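Local atomic coordinates of YcaO (Methanopyrus kandleri, PDB entry 6CIB), a protein that binds adenine nucleotide and magnesium and, as a YcaO-family protein, probably uses ATP to convert a peptide backbone amide into a thioamide. Residues A[43-48]-A[248-253]; A[112-117]-A[130-135]; A[161-166]-A[237-242]; A[220-225]-A[291-296]. All blocks are in the same frame, centred on the assembly; numbering follows the deposited sequence.

Contact 1. Residues A[43-48]-A[248-253]; sequences GPIPVE and ALLEVA
Ile-45 meets two residues about one helical turn apart, Leu-250 and Ala-253, where the start of strand 45-54 lies against helix 241-260. The short axes approach to 9.0 Å and cross at -58°, so the two elements share a small patch. With CG2 anti to the backbone N (chi1 of CG1 -58°), Ile-45 sends that methyl into the notch between its two partners, 3.6 Å from Leu-250 CD2 and 3.7 Å from Ala-253 CB. The chi2 of -54° folds the longer branch back, and CD1 then also touches Leu-250 CD2, at 3.7 Å. Both arms of the isoleucine thus embrace one leucine methyl, the two side chains crossing at about a right angle. Ala-253 points toward the strand, and its small side chain lets Ile-45 CB approach to 3.7 Å. Two residues on, Val-47 turns to the same side; its CG2, anti to the carbonyl carbon, rests 3.9 Å from Ala-253 O. Were Ile-45 an alanine, CB could still touch Ala-253, but a gap would probably open beside Leu-250 CD2, with that methyl less firmly held. Pro-46 faces the other way, and both it and Glu-48 pack on helix 68-85, while Leu-193 of helix 188-198 also packs on Ile-45. Leu-250 itself lies about 4 Å, side chain to side chain, from the ADP-binding Lys-64. Since no hydrogen bond crosses this buried patch, strand and helix are held here by methyl packing, and their relative position depends on shape more than on polar direction.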
loop_
_atom_site.group_PDB
_atom_site.type_symbol
_atom_site.label_atom_id
_atom_site.label_comp_id
_atom_site.label_asym_id
_atom_site.label_seq_id
_atom_site.Cartn_x
_atom_site.Cartn_y
_atom_site.Cartn_z
ATOM N N GLY A 43 -12.612 12.303 12.959
ATOM C CA GLY A 43 -14.012 11.892 13.131
ATOM C C GLY A 43 -14.021 10.670 14.029
ATOM O O GLY A 43 -13.480 10.732 15.138
ATOM N N PRO A 44 -14.555 9.535 13.534
ATOM C CA PRO A 44 -14.567 8.313 14.343
ATOM C C PRO A 44 -13.298 7.454 14.222
ATOM O O PRO A 44 -13.220 6.421 14.892
ATOM C CB PRO A 44 -15.758 7.549 13.767
ATOM C CG PRO A 44 -15.724 7.892 12.311
ATOM C CD PRO A 44 -15.209 9.315 12.222
ATOM N N ILE A 45 -12.330 7.858 13.387
ATOM C CA ILE A 45 -11.177 7.002 13.063
ATOM C C ILE A 45 -9.930 7.303 13.905
ATOM O O ILE A 45 -9.377 8.407 13.829
ATOM C CB ILE A 45 -10.802 7.028 11.546
ATOM C CG1 ILE A 45 -11.988 6.579 10.661
ATOM C CG2 ILE A 45 -9.544 6.193 11.273
ATOM C CD1 ILE A 45 -12.599 5.228 11.028
ATOM N N PRO A 46 -9.474 6.305 14.691
ATOM C CA PRO A 46 -8.209 6.397 15.415
ATOM C C PRO A 46 -7.030 6.405 14.451
ATOM O O PRO A 46 -6.947 5.544 13.556
ATOM C CB PRO A 46 -8.171 5.107 16.256
ATOM C CG PRO A 46 -9.546 4.558 16.226
ATOM C CD PRO A 46 -10.165 5.033 14.950
ATOM N N VAL A 47 -6.143 7.382 14.631
ATOM C CA VAL A 47 -4.900 7.479 13.861
ATOM C C VAL A 47 -3.734 7.552 14.856
ATOM O O VAL A 47 -3.837 8.201 15.898
ATOM C CB VAL A 47 -4.889 8.702 12.893
ATOM C CG1 VAL A 47 -3.560 8.794 12.131
ATOM C CG2 VAL A 47 -6.046 8.626 11.903
ATOM N N GLU A 48 -2.635 6.879 14.524
ATOM C CA GLU A 48 -1.460 6.806 15.386
ATOM C C GLU A 48 -0.233 7.340 14.662
ATOM O O GLU A 48 -0.010 7.027 13.487
ATOM C CB GLU A 48 -1.228 5.360 15.822
ATOM C CG GLU A 48 -2.250 4.843 16.825
ATOM C CD GLU A 48 -2.072 5.446 18.213
ATOM O OE1 GLU A 48 -0.924 5.554 18.685
ATOM O OE2 GLU A 48 -3.085 5.801 18.836
ATOM N N ALA A 248 -9.562 2.781 1.775
ATOM C CA ALA A 248 -9.509 4.134 1.178
ATOM C C ALA A 248 -9.929 5.227 2.172
ATOM O O ALA A 248 -9.253 6.261 2.293
ATOM C CB ALA A 248 -10.356 4.195 -0.091
ATOM N N LEU A 249 -11.029 4.985 2.886
ATOM C CA LEU A 249 -11.533 5.912 3.909
ATOM C C LEU A 249 -10.569 6.075 5.085
ATOM O O LEU A 249 -10.356 7.193 5.564
ATOM C CB LEU A 249 -12.926 5.483 4.399
ATOM C CG LEU A 249 -14.078 5.656 3.400
ATOM C CD1 LEU A 249 -15.326 4.914 3.859
ATOM C CD2 LEU A 249 -14.406 7.119 3.146
ATOM N N LEU A 250 -9.976 4.964 5.526
ATOM C CA LEU A 250 -8.950 4.987 6.576
ATOM C C LEU A 250 -7.692 5.770 6.166
ATOM O O LEU A 250 -7.096 6.456 6.991
ATOM C CB LEU A 250 -8.579 3.562 7.017
ATOM C CG LEU A 250 -9.644 2.738 7.755
ATOM C CD1 LEU A 250 -9.129 1.333 8.008
ATOM C CD2 LEU A 250 -10.085 3.357 9.071
ATOM N N GLU A 251 -7.313 5.664 4.892
ATOM C CA GLU A 251 -6.193 6.426 4.351
ATOM C C GLU A 251 -6.474 7.927 4.323
ATOM O O GLU A 251 -5.591 8.716 4.632
ATOM C CB GLU A 251 -5.763 5.902 2.979
ATOM C CG GLU A 251 -4.452 5.121 3.021
ATOM C CD GLU A 251 -3.994 4.626 1.659
ATOM O OE1 GLU A 251 -4.166 5.349 0.650
ATOM O OE2 GLU A 251 -3.459 3.494 1.593
ATOM N N VAL A 252 -7.713 8.303 3.992
ATOM C CA VAL A 252 -8.163 9.702 4.092
ATOM C C VAL A 252 -8.005 10.226 5.528
ATOM O O VAL A 252 -7.391 11.270 5.739
ATOM C CB VAL A 252 -9.607 9.868 3.575
ATOM C CG1 VAL A 252 -10.185 11.222 3.962
ATOM C CG2 VAL A 252 -9.647 9.693 2.065
ATOM N N ALA A 253 -8.525 9.485 6.509
ATOM C CA ALA A 253 -8.390 9.888 7.919
ATOM C C ALA A 253 -6.920 10.065 8.310
ATOM O O ALA A 253 -6.570 11.055 8.937
ATOM C CB ALA A 253 -9.078 8.885 8.836
#

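Contact 2. Residues A[112-117]-A[130-135]; sequences EWVEGV and NEVFHP
Val-114 belongs to strand 113-118, which forms a beta hairpin with strand 124-128, and it is met by Val-132 and Phe-133 as the chain leaving the hairpin turns back across its face. The end of a short 3-10 segment, at 130-131, precedes the two touching residues. The contacts are apolar throughout. Val-114 CB lies 4.1 Å from Val-132 CG2, a branched side chain set against a branched side chain. Its CG2 methyl, anti to the carbonyl carbon (chi1 of CG1 -167°), reaches out to the Phe-133 ring, 3.6 Å from CE2 and 3.8 Å from CZ; the two side chains cross at about a right angle. Valine suits a strand position whose methyls must fill space on one side, and both valines also touch Val-335 of the neighbouring strand 332-336.

Polar interactions belong to the surroundings. Val-114 pairs by its backbone with Val-127 inside the hairpin, whereas Glu-131 forms salt bridges with Arg-350 and Arg-363, tying the turn to other parts of the chain. Asn-130 ND2 is bonded to Leu-141 O. Within the returning segment the phenylalanine is backed by its own neighbour: Val-132 CG1 sits 4.1 Å above the ring plane of Phe-133, over the ring centre.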
loop_
_atom_site.group_PDB
_atom_site.type_symbol
_atom_site.label_atom_id
_atom_site.label_comp_id
_atom_site.label_asym_id
_atom_site.label_seq_id
_atom_site.Cartn_x
_atom_site.Cartn_y
_atom_site.Cartn_z
ATOM N N GLU A 112 24.590 -4.440 -7.150
ATOM C CA GLU A 112 24.072 -5.030 -5.910
ATOM C C GLU A 112 22.717 -5.687 -6.147
ATOM O O GLU A 112 21.807 -5.069 -6.700
ATOM C CB GLU A 112 23.934 -3.967 -4.817
ATOM C CG GLU A 112 25.238 -3.525 -4.166
ATOM C CD GLU A 112 26.050 -2.569 -5.022
ATOM O OE1 GLU A 112 25.464 -1.645 -5.631
ATOM O OE2 GLU A 112 27.284 -2.745 -5.081
ATOM N N TRP A 113 22.596 -6.934 -5.705
ATOM C CA TRP A 113 21.396 -7.736 -5.907
ATOM C C TRP A 113 20.954 -8.368 -4.604
ATOM O O TRP A 113 21.763 -8.550 -3.691
ATOM C CB TRP A 113 21.652 -8.854 -6.925
ATOM C CG TRP A 113 22.139 -8.379 -8.254
ATOM C CD1 TRP A 113 23.433 -8.115 -8.605
ATOM C CD2 TRP A 113 21.345 -8.108 -9.413
ATOM N NE1 TRP A 113 23.493 -7.696 -9.908
ATOM C CE2 TRP A 113 22.229 -7.682 -10.433
ATOM C CE3 TRP A 113 19.970 -8.180 -9.693
ATOM C CZ2 TRP A 113 21.786 -7.332 -11.716
ATOM C CZ3 TRP A 113 19.530 -7.833 -10.968
ATOM C CH2 TRP A 113 20.438 -7.416 -11.965
ATOM N N VAL A 114 19.662 -8.688 -4.534
ATOM C CA VAL A 114 19.096 -9.540 -3.482
ATOM C C VAL A 114 18.289 -10.670 -4.134
ATOM O O VAL A 114 17.522 -10.440 -5.075
ATOM C CB VAL A 114 18.205 -8.755 -2.482
ATOM C CG1 VAL A 114 17.913 -9.597 -1.249
ATOM C CG2 VAL A 114 18.863 -7.453 -2.046
ATOM N N GLU A 115 18.473 -11.886 -3.625
ATOM C CA GLU A 115 17.769 -13.063 -4.121
ATOM C C GLU A 115 16.297 -13.063 -3.700
ATOM O O GLU A 115 15.981 -13.041 -2.507
ATOM C CB GLU A 115 18.459 -14.333 -3.623
ATOM C CG GLU A 115 18.113 -15.596 -4.405
ATOM C CD GLU A 115 18.522 -16.860 -3.669
ATOM O OE1 GLU A 115 19.606 -16.871 -3.050
ATOM O OE2 GLU A 115 17.759 -17.847 -3.703
ATOM N N GLY A 116 15.410 -13.061 -4.694
ATOM C CA GLY A 116 13.982 -13.228 -4.467
ATOM C C GLY A 116 13.474 -14.566 -4.977
ATOM O O GLY A 116 14.259 -15.420 -5.400
ATOM N N VAL A 117 12.158 -14.752 -4.911
ATOM C CA VAL A 117 11.502 -15.934 -5.482
ATOM C C VAL A 117 10.418 -15.483 -6.468
ATOM O O VAL A 117 9.603 -14.608 -6.151
ATOM C CB VAL A 117 10.886 -16.871 -4.403
ATOM C CG1 VAL A 117 10.540 -18.228 -5.008
ATOM C CG2 VAL A 117 11.841 -17.088 -3.233
ATOM N N ASN A 130 18.227 -1.626 -5.200
ATOM C CA ASN A 130 17.402 -0.400 -5.311
ATOM C C ASN A 130 15.910 -0.710 -5.469
ATOM O O ASN A 130 15.061 0.163 -5.260
ATOM C CB ASN A 130 17.882 0.480 -6.482
ATOM C CG ASN A 130 17.346 1.915 -6.420
ATOM O OD1 ASN A 130 17.626 2.666 -5.484
ATOM N ND2 ASN A 130 16.585 2.303 -7.437
ATOM N N GLU A 131 15.606 -1.950 -5.851
ATOM C CA GLU A 131 14.235 -2.422 -5.973
ATOM C C GLU A 131 13.782 -3.209 -4.741
ATOM O O GLU A 131 12.680 -3.760 -4.721
ATOM C CB GLU A 131 14.073 -3.273 -7.240
ATOM C CG GLU A 131 14.169 -2.506 -8.549
ATOM C CD GLU A 131 13.169 -1.370 -8.651
ATOM O OE1 GLU A 131 11.986 -1.558 -8.281
ATOM O OE2 GLU A 131 13.567 -0.284 -9.108
ATOM N N VAL A 132 14.630 -3.255 -3.716
ATOM C CA VAL A 132 14.310 -3.979 -2.497
ATOM C C VAL A 132 14.341 -3.025 -1.298
ATOM O O VAL A 132 13.365 -2.924 -0.539
ATOM C CB VAL A 132 15.271 -5.180 -2.281
ATOM C CG1 VAL A 132 15.004 -5.864 -0.950
ATOM C CG2 VAL A 132 15.136 -6.194 -3.406
ATOM N N PHE A 133 15.465 -2.323 -1.149
ATOM C CA PHE A 133 15.736 -1.527 0.035
ATOM C C PHE A 133 15.228 -0.099 -0.073
ATOM O O PHE A 133 14.902 0.377 -1.167
ATOM C CB PHE A 133 17.244 -1.530 0.354
ATOM C CG PHE A 133 17.812 -2.897 0.653
ATOM C CD1 PHE A 133 17.327 -3.666 1.720
ATOM C CD2 PHE A 133 18.853 -3.411 -0.122
ATOM C CE1 PHE A 133 17.858 -4.921 1.998
ATOM C CE2 PHE A 133 19.395 -4.657 0.155
ATOM C CZ PHE A 133 18.897 -5.414 1.217
ATOM N N HIS A 134 15.152 0.561 1.083
ATOM C CA HIS A 134 14.851 1.983 1.190
ATOM C C HIS A 134 15.427 2.510 2.508
ATOM O O HIS A 134 15.111 1.960 3.560
ATOM C CB HIS A 134 13.343 2.250 1.133
ATOM C CG HIS A 134 12.996 3.702 1.145
ATOM N ND1 HIS A 134 13.270 4.538 0.083
ATOM C CD2 HIS A 134 12.421 4.477 2.097
ATOM C CE1 HIS A 134 12.869 5.764 0.376
ATOM N NE2 HIS A 134 12.353 5.752 1.593
ATOM N N PRO A 135 16.272 3.567 2.455
ATOM C CA PRO A 135 16.701 4.274 1.238
ATOM C C PRO A 135 17.931 3.657 0.571
ATOM O O PRO A 135 18.858 3.216 1.259
ATOM C CB PRO A 135 17.022 5.687 1.748
ATOM C CG PRO A 135 17.358 5.517 3.197
ATOM C CD PRO A 135 16.863 4.171 3.670
#

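Contact 3. Residues A[161-166]-A[237-242]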
loop_
_atom_site.group_PDB
_atom_site.type_symbol
_atom_site.label_atom_id
_atom_site.label_comp_id
_atom_site.label_asym_id
_atom_site.label_seq_id
_atom_site.Cartn_x
_atom_site.Cartn_y
_atom_site.Cartn_z
ATOM N N GLY A 161 1.350 -6.720 0.571
ATOM C CA GLY A 161 2.280 -6.157 -0.419
ATOM C C GLY A 161 1.793 -6.224 -1.856
ATOM O O GLY A 161 1.960 -5.268 -2.614
ATOM N N LEU A 162 1.181 -7.356 -2.215
ATOM C CA LEU A 162 0.662 -7.583 -3.572
ATOM C C LEU A 162 -0.559 -6.717 -3.870
ATOM O O LEU A 162 -0.633 -6.100 -4.934
ATOM C CB LEU A 162 0.330 -9.056 -3.774
ATOM C CG LEU A 162 0.067 -9.586 -5.182
ATOM C CD1 LEU A 162 1.269 -9.361 -6.090
ATOM C CD2 LEU A 162 -0.281 -11.068 -5.106
ATOM N N LEU A 163 -1.501 -6.670 -2.928
ATOM C CA LEU A 163 -2.650 -5.775 -3.018
ATOM C C LEU A 163 -2.238 -4.313 -3.174
ATOM O O LEU A 163 -2.821 -3.597 -3.987
ATOM C CB LEU A 163 -3.619 -5.979 -1.837
ATOM C CG LEU A 163 -4.425 -7.305 -1.856
ATOM C CD1 LEU A 163 -5.272 -7.455 -0.601
ATOM C CD2 LEU A 163 -5.292 -7.457 -3.104
ATOM N N GLU A 164 -1.221 -3.882 -2.418
ATOM C CA GLU A 164 -0.667 -2.532 -2.561
ATOM C C GLU A 164 -0.148 -2.254 -3.981
ATOM O O GLU A 164 -0.409 -1.183 -4.543
ATOM C CB GLU A 164 0.429 -2.298 -1.524
ATOM C CG GLU A 164 1.019 -0.903 -1.530
ATOM C CD GLU A 164 1.915 -0.685 -0.334
ATOM O OE1 GLU A 164 3.141 -0.857 -0.473
ATOM O OE2 GLU A 164 1.378 -0.390 0.756
ATOM N N VAL A 165 0.578 -3.214 -4.547
ATOM C CA VAL A 165 1.095 -3.101 -5.924
ATOM C C VAL A 165 -0.053 -2.964 -6.949
ATOM O O VAL A 165 0.024 -2.132 -7.860
ATOM C CB VAL A 165 2.074 -4.258 -6.293
ATOM C CG1 VAL A 165 2.464 -4.200 -7.771
ATOM C CG2 VAL A 165 3.345 -4.201 -5.443
ATOM N N VAL A 166 -1.114 -3.756 -6.783
ATOM C CA VAL A 166 -2.310 -3.668 -7.644
ATOM C C VAL A 166 -2.971 -2.295 -7.490
ATOM O O VAL A 166 -3.332 -1.659 -8.483
ATOM C CB VAL A 166 -3.312 -4.812 -7.360
ATOM C CG1 VAL A 166 -4.592 -4.661 -8.182
ATOM C CG2 VAL A 166 -2.660 -6.154 -7.656
ATOM N N ALA A 237 -7.190 -1.675 -1.914
ATOM C CA ALA A 237 -7.374 -2.797 -2.828
ATOM C C ALA A 237 -7.626 -4.066 -2.033
ATOM O O ALA A 237 -6.929 -4.335 -1.039
ATOM C CB ALA A 237 -6.174 -2.964 -3.748
ATOM N N SER A 238 -8.632 -4.825 -2.474
ATOM C CA SER A 238 -8.999 -6.108 -1.873
ATOM C C SER A 238 -9.873 -6.933 -2.819
ATOM O O SER A 238 -10.605 -6.353 -3.629
ATOM C CB SER A 238 -9.768 -5.878 -0.581
ATOM O OG SER A 238 -10.100 -7.108 0.032
ATOM N N PRO A 239 -9.804 -8.280 -2.720
ATOM C CA PRO A 239 -10.840 -9.140 -3.317
ATOM C C PRO A 239 -12.235 -8.874 -2.735
ATOM O O PRO A 239 -13.237 -9.148 -3.388
ATOM C CB PRO A 239 -10.375 -10.562 -2.963
ATOM C CG PRO A 239 -9.418 -10.388 -1.830
ATOM C CD PRO A 239 -8.718 -9.093 -2.139
ATOM N N ASP A 240 -12.277 -8.339 -1.516
ATOM C CA ASP A 240 -13.508 -7.915 -0.891
ATOM C C ASP A 240 -13.683 -6.406 -1.121
ATOM O O ASP A 240 -12.955 -5.608 -0.531
ATOM C CB ASP A 240 -13.470 -8.269 0.606
ATOM C CG ASP A 240 -14.708 -7.809 1.369
ATOM O OD1 ASP A 240 -15.601 -7.141 0.796
ATOM O OD2 ASP A 240 -14.780 -8.126 2.575
ATOM N N PRO A 241 -14.671 -6.011 -1.960
ATOM C CA PRO A 241 -14.855 -4.580 -2.262
ATOM C C PRO A 241 -15.153 -3.708 -1.030
ATOM O O PRO A 241 -14.778 -2.532 -1.010
ATOM C CB PRO A 241 -16.025 -4.571 -3.253
ATOM C CG PRO A 241 -16.753 -5.858 -3.018
ATOM C CD PRO A 241 -15.693 -6.849 -2.626
ATOM N N GLU A 242 -15.798 -4.289 -0.018
ATOM C CA GLU A 242 -16.062 -3.604 1.254
ATOM C C GLU A 242 -14.775 -3.222 1.997
ATOM O O GLU A 242 -14.712 -2.156 2.585
ATOM C CB GLU A 242 -16.946 -4.453 2.172
ATOM C CG GLU A 242 -18.420 -4.505 1.788
ATOM C CD GLU A 242 -19.204 -5.459 2.673
ATOM O OE1 GLU A 242 -19.490 -5.116 3.840
ATOM O OE2 GLU A 242 -19.524 -6.569 2.210
#
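Ser-238 OG accepts a hydrogen bond from the backbone N of Asp-240 at 2.9 Å, with an angle of 152° at the hydrogen, forming an ST turn just where strand 233-238 ends beside Leu-163 of helix 154-177. With OG anti to its own N (chi1 -178°), the hydroxyl is carried forward to the N-H of Asp-240. Next along, Asp-240 is the N-cap of helix 241-260: its OD1 receives Glu-242 N at 3.0 Å, from above the carboxylate plane. Pro-241, which has no N-H to offer, fits the first turn of that helix.

No hydrogen bond crosses the contact; it is van der Waals packing of methyls on methylene and carbonyl groups. Leu-163 spreads its two methyls over the strand end, CD2 lying 3.9 Å from Pro-239 CD and CD1 3.6 Å from the carbonyl oxygen of Ala-237. In return Ala-237 CB comes to 3.4 Å from Leu-163 O, a close approach that suits a residue with a single methyl. Cut back to an alanine, Leu-163 would lose both methyls, which is likely to open a gap beside Pro-239 CD.

On another side of the helix Glu-164, bonded through OE1 to Gly-147 N, is seen to bind magnesium in a structure of this protein, though no ion is bound to it here, in the nucleotide- and magnesium-binding region characteristic of YcaO proteins.

Contact 4. Residues A[220-225]-A[291-296]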
loop_
_atom_site.group_PDB
_atom_site.type_symbol
_atom_site.label_atom_id
_atom_site.label_comp_id
_atom_site.label_asym_id
_atom_site.label_seq_id
_atom_site.Cartn_x
_atom_site.Cartn_y
_atom_site.Cartn_z
ATOM N N GLY A 220 -10.828 4.391 -4.689
ATOM C CA GLY A 220 -10.240 5.671 -4.327
ATOM C C GLY A 220 -11.246 6.533 -3.597
ATOM O O GLY A 220 -12.443 6.491 -3.892
ATOM N N ALA A 221 -10.753 7.292 -2.621
ATOM C CA ALA A 221 -11.537 8.302 -1.920
ATOM C C ALA A 221 -10.843 9.645 -2.068
ATOM O O ALA A 221 -9.631 9.744 -1.868
ATOM C CB ALA A 221 -11.707 7.948 -0.450
ATOM N N VAL A 222 -11.610 10.666 -2.442
ATOM C CA VAL A 222 -11.073 12.022 -2.592
ATOM C C VAL A 222 -11.878 13.007 -1.750
ATOM O O VAL A 222 -13.097 12.868 -1.610
ATOM C CB VAL A 222 -10.972 12.500 -4.078
ATOM C CG1 VAL A 222 -9.871 11.753 -4.811
ATOM C CG2 VAL A 222 -12.297 12.362 -4.820
ATOM N N THR A 223 -11.179 13.984 -1.177
ATOM C CA THR A 223 -11.830 15.006 -0.373
ATOM C C THR A 223 -11.835 16.375 -1.041
ATOM O O THR A 223 -10.923 16.732 -1.792
ATOM C CB THR A 223 -11.247 15.126 1.055
ATOM O OG1 THR A 223 -9.889 15.574 0.996
ATOM C CG2 THR A 223 -11.323 13.788 1.793
ATOM N N GLU A 224 -12.906 17.111 -0.770
ATOM C CA GLU A 224 -12.987 18.534 -1.026
ATOM C C GLU A 224 -13.058 19.195 0.342
ATOM O O GLU A 224 -13.768 18.722 1.226
ATOM C CB GLU A 224 -14.234 18.834 -1.851
ATOM C CG GLU A 224 -14.235 20.189 -2.536
ATOM C CD GLU A 224 -15.447 20.402 -3.432
ATOM O OE1 GLU A 224 -15.924 19.429 -4.062
ATOM O OE2 GLU A 224 -15.914 21.558 -3.510
ATOM N N ALA A 225 -12.302 20.269 0.527
ATOM C CA ALA A 225 -12.248 20.974 1.809
ATOM C C ALA A 225 -11.994 22.451 1.564
ATOM O O ALA A 225 -11.483 22.828 0.499
ATOM C CB ALA A 225 -11.159 20.382 2.703
ATOM N N HIS A 291 -10.490 14.818 -13.443
ATOM C CA HIS A 291 -10.728 13.376 -13.598
ATOM C C HIS A 291 -11.243 12.704 -12.313
ATOM O O HIS A 291 -12.071 11.792 -12.377
ATOM C CB HIS A 291 -9.508 12.655 -14.199
ATOM C CG HIS A 291 -8.226 12.855 -13.447
ATOM N ND1 HIS A 291 -7.700 14.100 -13.172
ATOM C CD2 HIS A 291 -7.338 11.958 -12.956
ATOM C CE1 HIS A 291 -6.558 13.961 -12.522
ATOM N NE2 HIS A 291 -6.314 12.669 -12.384
ATOM N N TRP A 292 -10.771 13.183 -11.163
ATOM C CA TRP A 292 -11.263 12.717 -9.860
ATOM C C TRP A 292 -12.604 13.305 -9.452
ATOM O O TRP A 292 -13.401 12.620 -8.805
ATOM C CB TRP A 292 -10.226 12.977 -8.764
ATOM C CG TRP A 292 -9.045 12.062 -8.873
ATOM C CD1 TRP A 292 -7.761 12.411 -9.179
ATOM C CD2 TRP A 292 -9.048 10.636 -8.712
ATOM N NE1 TRP A 292 -6.958 11.294 -9.205
ATOM C CE2 TRP A 292 -7.721 10.189 -8.924
ATOM C CE3 TRP A 292 -10.042 9.689 -8.401
ATOM C CZ2 TRP A 292 -7.356 8.832 -8.828
ATOM C CZ3 TRP A 292 -9.679 8.332 -8.317
ATOM C CH2 TRP A 292 -8.346 7.924 -8.528
ATOM N N PHE A 293 -12.843 14.560 -9.827
ATOM C CA PHE A 293 -14.031 15.303 -9.380
ATOM C C PHE A 293 -15.199 15.297 -10.364
ATOM O O PHE A 293 -16.292 15.757 -10.033
ATOM C CB PHE A 293 -13.660 16.731 -8.954
ATOM C CG PHE A 293 -12.781 16.782 -7.733
ATOM C CD1 PHE A 293 -13.309 16.537 -6.462
ATOM C CD2 PHE A 293 -11.417 17.061 -7.852
ATOM C CE1 PHE A 293 -12.492 16.568 -5.334
ATOM C CE2 PHE A 293 -10.598 17.093 -6.729
ATOM C CZ PHE A 293 -11.136 16.841 -5.471
ATOM N N GLU A 294 -14.975 14.748 -11.556
ATOM C CA GLU A 294 -16.041 14.581 -12.550
ATOM C C GLU A 294 -16.154 13.109 -12.982
ATOM O O GLU A 294 -15.691 12.744 -14.067
ATOM C CB GLU A 294 -15.821 15.522 -13.744
ATOM C CG GLU A 294 -15.918 17.005 -13.394
ATOM C CD GLU A 294 -15.274 17.920 -14.424
ATOM O OE1 GLU A 294 -14.988 17.469 -15.560
ATOM O OE2 GLU A 294 -15.055 19.109 -14.093
ATOM N N PRO A 295 -16.762 12.257 -12.123
ATOM C CA PRO A 295 -16.826 10.816 -12.410
ATOM C C PRO A 295 -17.613 10.464 -13.679
ATOM O O PRO A 295 -18.592 11.133 -13.996
ATOM C CB PRO A 295 -17.519 10.241 -11.168
ATOM C CG PRO A 295 -18.297 11.384 -10.601
ATOM C CD PRO A 295 -17.426 12.577 -10.841
ATOM N N GLU A 296 -17.165 9.427 -14.388
ATOM C CA GLU A 296 -17.872 8.894 -15.555
ATOM C C GLU A 296 -18.679 7.671 -15.130
ATOM O O GLU A 296 -18.144 6.554 -15.046
ATOM C CB GLU A 296 -16.875 8.523 -16.666
ATOM C CG GLU A 296 -17.459 8.411 -18.075
ATOM C CD GLU A 296 -17.056 9.560 -18.998
ATOM O OE1 GLU A 296 -16.083 10.297 -18.694
ATOM O OE2 GLU A 296 -17.709 9.719 -20.055
#
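Val-222 lies on the central strand, 217-224, of a three-stranded antiparallel sheet, and Trp-292 and Phe-293 of the short helix 290-293 pack against it. The valine divides its methyls between the two rings: CG1 lies 4.1 Å from Trp-292 CD2, while CG2 is 4.2 Å from Phe-293 CE1. This follows from a chi1 of -71°, which puts CG2 between the backbone N and the carbonyl carbon. Val-222 and Trp-292 cross at about a right angle. Phe-293 instead presents its edge to the strand, with CZ 3.7 Å from Thr-223 O and that oxygen in the plane of the ring; the faintly positive ring hydrogens would make this a mildly favourable approach to a carbonyl.

Glycine suits position 220, because a side chain there would start out toward the indole and press tightly on Trp-292 CZ3. The indole is also tethered at its polar end, where NE1 bonds to Glu-175 OE2, and the other carboxylate oxygen of Glu-175 bonds to His-291 NE2. Ala-221 and Thr-223 turn away from these rings, onto helix 241-260. The result is a layered packing of helices on both faces of an antiparallel sheet.

How the contacts relate
All four contacts are buried; contact 3 lies nearest the middle of the chain (centre about 9 Å from it), contact 4 farthest out (about 20 Å). Contacts 1 and 3 both use helix 241-260, one along its body and the other at its capped start; contacts 3 and 4 reach neighbouring strands of one sheet. Contacts 1 and 4 touch directly: Val-252 CG1 lies 3.5 Å from Thr-223 CG2. Contact 2 stands apart, across the chain's centre from both. Their chemistry differs: methyl packing in contact 1, aliphatic groups with aromatic rings in contacts 2 and 4; contact 3 alone has side-chain hydrogen bonds within a segment, shaping its turn, and none crosses any of the four.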